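Local coordinates for bifunctional thiamine biosynthesis protein ThiDN (PDB 2PHP), which probably phosphorylates hydroxymethylpyrimidine and its phosphate and, through the C-terminal ThiN domain present here, condenses the diphosphate with thiazole phosphate to form thiamine phosphate, at the interface of chains A and B. Coordinates in Å, arbitrary orientation; residue numbers count along the deposited sequence, not the author numbering. Chains: chain A/B, Uncharacterized protein MJ0236.

The interface of chains A and B. Residues chain A 12, 71-73; chain B 17, 20.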
ATOM      1  N   ILE A  12     -10.349 -18.348   3.450  1.00 24.21           N
ATOM      2  CA  ILE A  12      -9.373 -17.372   2.973  1.00 23.99           C
ATOM      3  C   ILE A  12      -9.306 -17.369   1.440  1.00 23.66           C
ATOM      4  O   ILE A  12      -9.251 -16.308   0.826  1.00 23.44           O
ATOM      5  CB  ILE A  12      -7.968 -17.646   3.568  1.00 24.58           C
ATOM      6  CG1 ILE A  12      -7.990 -17.401   5.086  1.00 24.46           C
ATOM      7  CG2 ILE A  12      -6.933 -16.751   2.907  1.00 22.93           C
ATOM      8  CD1 ILE A  12      -8.379 -15.987   5.478  1.00 26.88           C
ATOM      9  N   ILE A  71      -6.807  -9.955   4.507  1.00 27.75           N
ATOM     10  CA  ILE A  71      -7.910 -10.802   4.925  1.00 28.70           C
ATOM     11  C   ILE A  71      -7.433 -11.506   6.198  1.00 28.94           C
ATOM     12  O   ILE A  71      -6.369 -12.124   6.200  1.00 26.89           O
ATOM     13  CB  ILE A  71      -8.225 -11.856   3.854  1.00 28.10           C
ATOM     14  CG1 ILE A  71      -8.679 -11.155   2.568  1.00 29.85           C
ATOM     15  CG2 ILE A  71      -9.286 -12.817   4.367  1.00 28.35           C
ATOM     16  CD1 ILE A  71      -8.683 -12.044   1.360  1.00 32.63           C
ATOM     17  N   GLU A  72      -8.199 -11.395   7.278  1.00 29.11           N
ATOM     18  CA  GLU A  72      -7.814 -12.042   8.532  1.00 30.54           C
ATOM     19  C   GLU A  72      -9.032 -12.395   9.373  1.00 30.05           C
ATOM     20  O   GLU A  72     -10.048 -11.695   9.335  1.00 29.61           O
ATOM     21  CB  GLU A  72      -6.894 -11.131   9.355  1.00 33.16           C
ATOM     22  CG  GLU A  72      -5.623 -10.730   8.639  1.00 40.20           C
ATOM     23  CD  GLU A  72      -4.372 -11.258   9.317  1.00 44.78           C
ATOM     24  OE1 GLU A  72      -4.370 -12.439   9.734  1.00 45.44           O
ATOM     25  OE2 GLU A  72      -3.386 -10.493   9.419  1.00 46.39           O
ATOM     26  N   PHE A  73      -8.935 -13.489  10.124  1.00 27.47           N
ATOM     27  CA  PHE A  73     -10.037 -13.886  10.985  1.00 29.54           C
ATOM     28  C   PHE A  73     -10.083 -12.931  12.172  1.00 30.62           C
ATOM     29  O   PHE A  73      -9.046 -12.536  12.706  1.00 29.84           O
ATOM     30  CB  PHE A  73      -9.859 -15.331  11.460  1.00 28.23           C
ATOM     31  CG  PHE A  73     -10.287 -16.347  10.449  1.00 28.14           C
ATOM     32  CD1 PHE A  73     -11.618 -16.756  10.375  1.00 27.47           C
ATOM     33  CD2 PHE A  73      -9.374 -16.858   9.533  1.00 26.75           C
ATOM     34  CE1 PHE A  73     -12.036 -17.664   9.395  1.00 28.54           C
ATOM     35  CE2 PHE A  73      -9.776 -17.763   8.549  1.00 26.58           C
ATOM     36  CZ  PHE A  73     -11.110 -18.168   8.477  1.00 28.68           C
TER
ATOM     37  N   TYR B  17      -3.652 -17.861  -1.120  1.00 23.84           N
ATOM     38  CA  TYR B  17      -3.486 -18.501   0.168  1.00 23.39           C
ATOM     39  C   TYR B  17      -1.988 -18.648   0.505  1.00 25.04           C
ATOM     40  O   TYR B  17      -1.591 -18.556   1.667  1.00 24.44           O
ATOM     41  CB  TYR B  17      -4.162 -19.865   0.164  1.00 23.58           C
ATOM     42  CG  TYR B  17      -4.152 -20.499   1.519  1.00 26.83           C
ATOM     43  CD1 TYR B  17      -4.794 -19.885   2.595  1.00 25.04           C
ATOM     44  CD2 TYR B  17      -3.450 -21.686   1.752  1.00 25.21           C
ATOM     45  CE1 TYR B  17      -4.731 -20.434   3.871  1.00 26.76           C
ATOM     46  CE2 TYR B  17      -3.384 -22.237   3.021  1.00 24.42           C
ATOM     47  CZ  TYR B  17      -4.020 -21.607   4.071  1.00 25.47           C
ATOM     48  OH  TYR B  17      -3.924 -22.137   5.325  1.00 28.20           O
ATOM     49  N   TYR B  20      -0.883 -15.382   1.788  1.00 28.58           N
ATOM     50  CA  TYR B  20      -1.477 -15.271   3.120  1.00 30.44           C
ATOM     51  C   TYR B  20      -0.568 -15.957   4.142  1.00 30.59           C
ATOM     52  O   TYR B  20      -0.235 -15.378   5.175  1.00 31.16           O
ATOM     53  CB  TYR B  20      -2.859 -15.937   3.123  1.00 31.03           C
ATOM     54  CG  TYR B  20      -3.478 -16.128   4.494  1.00 33.14           C
ATOM     55  CD1 TYR B  20      -4.062 -15.059   5.179  1.00 33.92           C
ATOM     56  CD2 TYR B  20      -3.483 -17.383   5.108  1.00 33.53           C
ATOM     57  CE1 TYR B  20      -4.638 -15.240   6.437  1.00 33.79           C
ATOM     58  CE2 TYR B  20      -4.051 -17.573   6.364  1.00 34.02           C
ATOM     59  CZ  TYR B  20      -4.627 -16.499   7.020  1.00 34.85           C
ATOM     60  OH  TYR B  20      -5.198 -16.676   8.257  1.00 36.68           O
TER
HETATM   61  O   HOH W   1      -6.078 -14.599  10.052  1.00 28.87           O
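Helix 8-23 and the short strand 71-73 of chain A meet helix 8-24 of chain B through A:Ile12, A:Ile71 and B:Tyr20. Both chains are the ThiN (thiamine-phosphate synthase) domain, and the patch is part of a two-fold symmetric interface, so each contact recurs with the chains exchanged; this pairing may or may not be the one used in solution. The A:Ile12 side chain runs at about a right angle to that of B:Tyr20 and lies over one face of its ring, with CG2 offset toward the rim. This CG2 methyl, anti to the backbone N, sits 3.9 Å from B:Tyr20 CG. The A:Ile12 CD1 methyl reaches the far part of the ring, 3.9 Å from B:Tyr20 CE1. The same CG2 touches the edge of a second ring, in plane, at B:Tyr17 CD1 (3.8 Å), so one methyl bridges two aromatic groups a helical turn apart. With CG anti to the backbone N (chi1 169°), B:Tyr20 extends away from its helix toward the strand, where CE1 lies 3.6 Å from the carbonyl O of A:Ile71. Its phenol OH is 2.9 Å from the O of water 1, which lies in the ring plane. That water is also 2.8 Å from the carboxylate OE1 of A:Glu72. The backbone N-H of A:Phe73 points nearly straight at it (N to water O 3.1 Å, 162° at H), linking the phenol to the strand. An alanine in place of B:Tyr20 would probably leave A:Ile12 facing a gap and the water without its link to chain B.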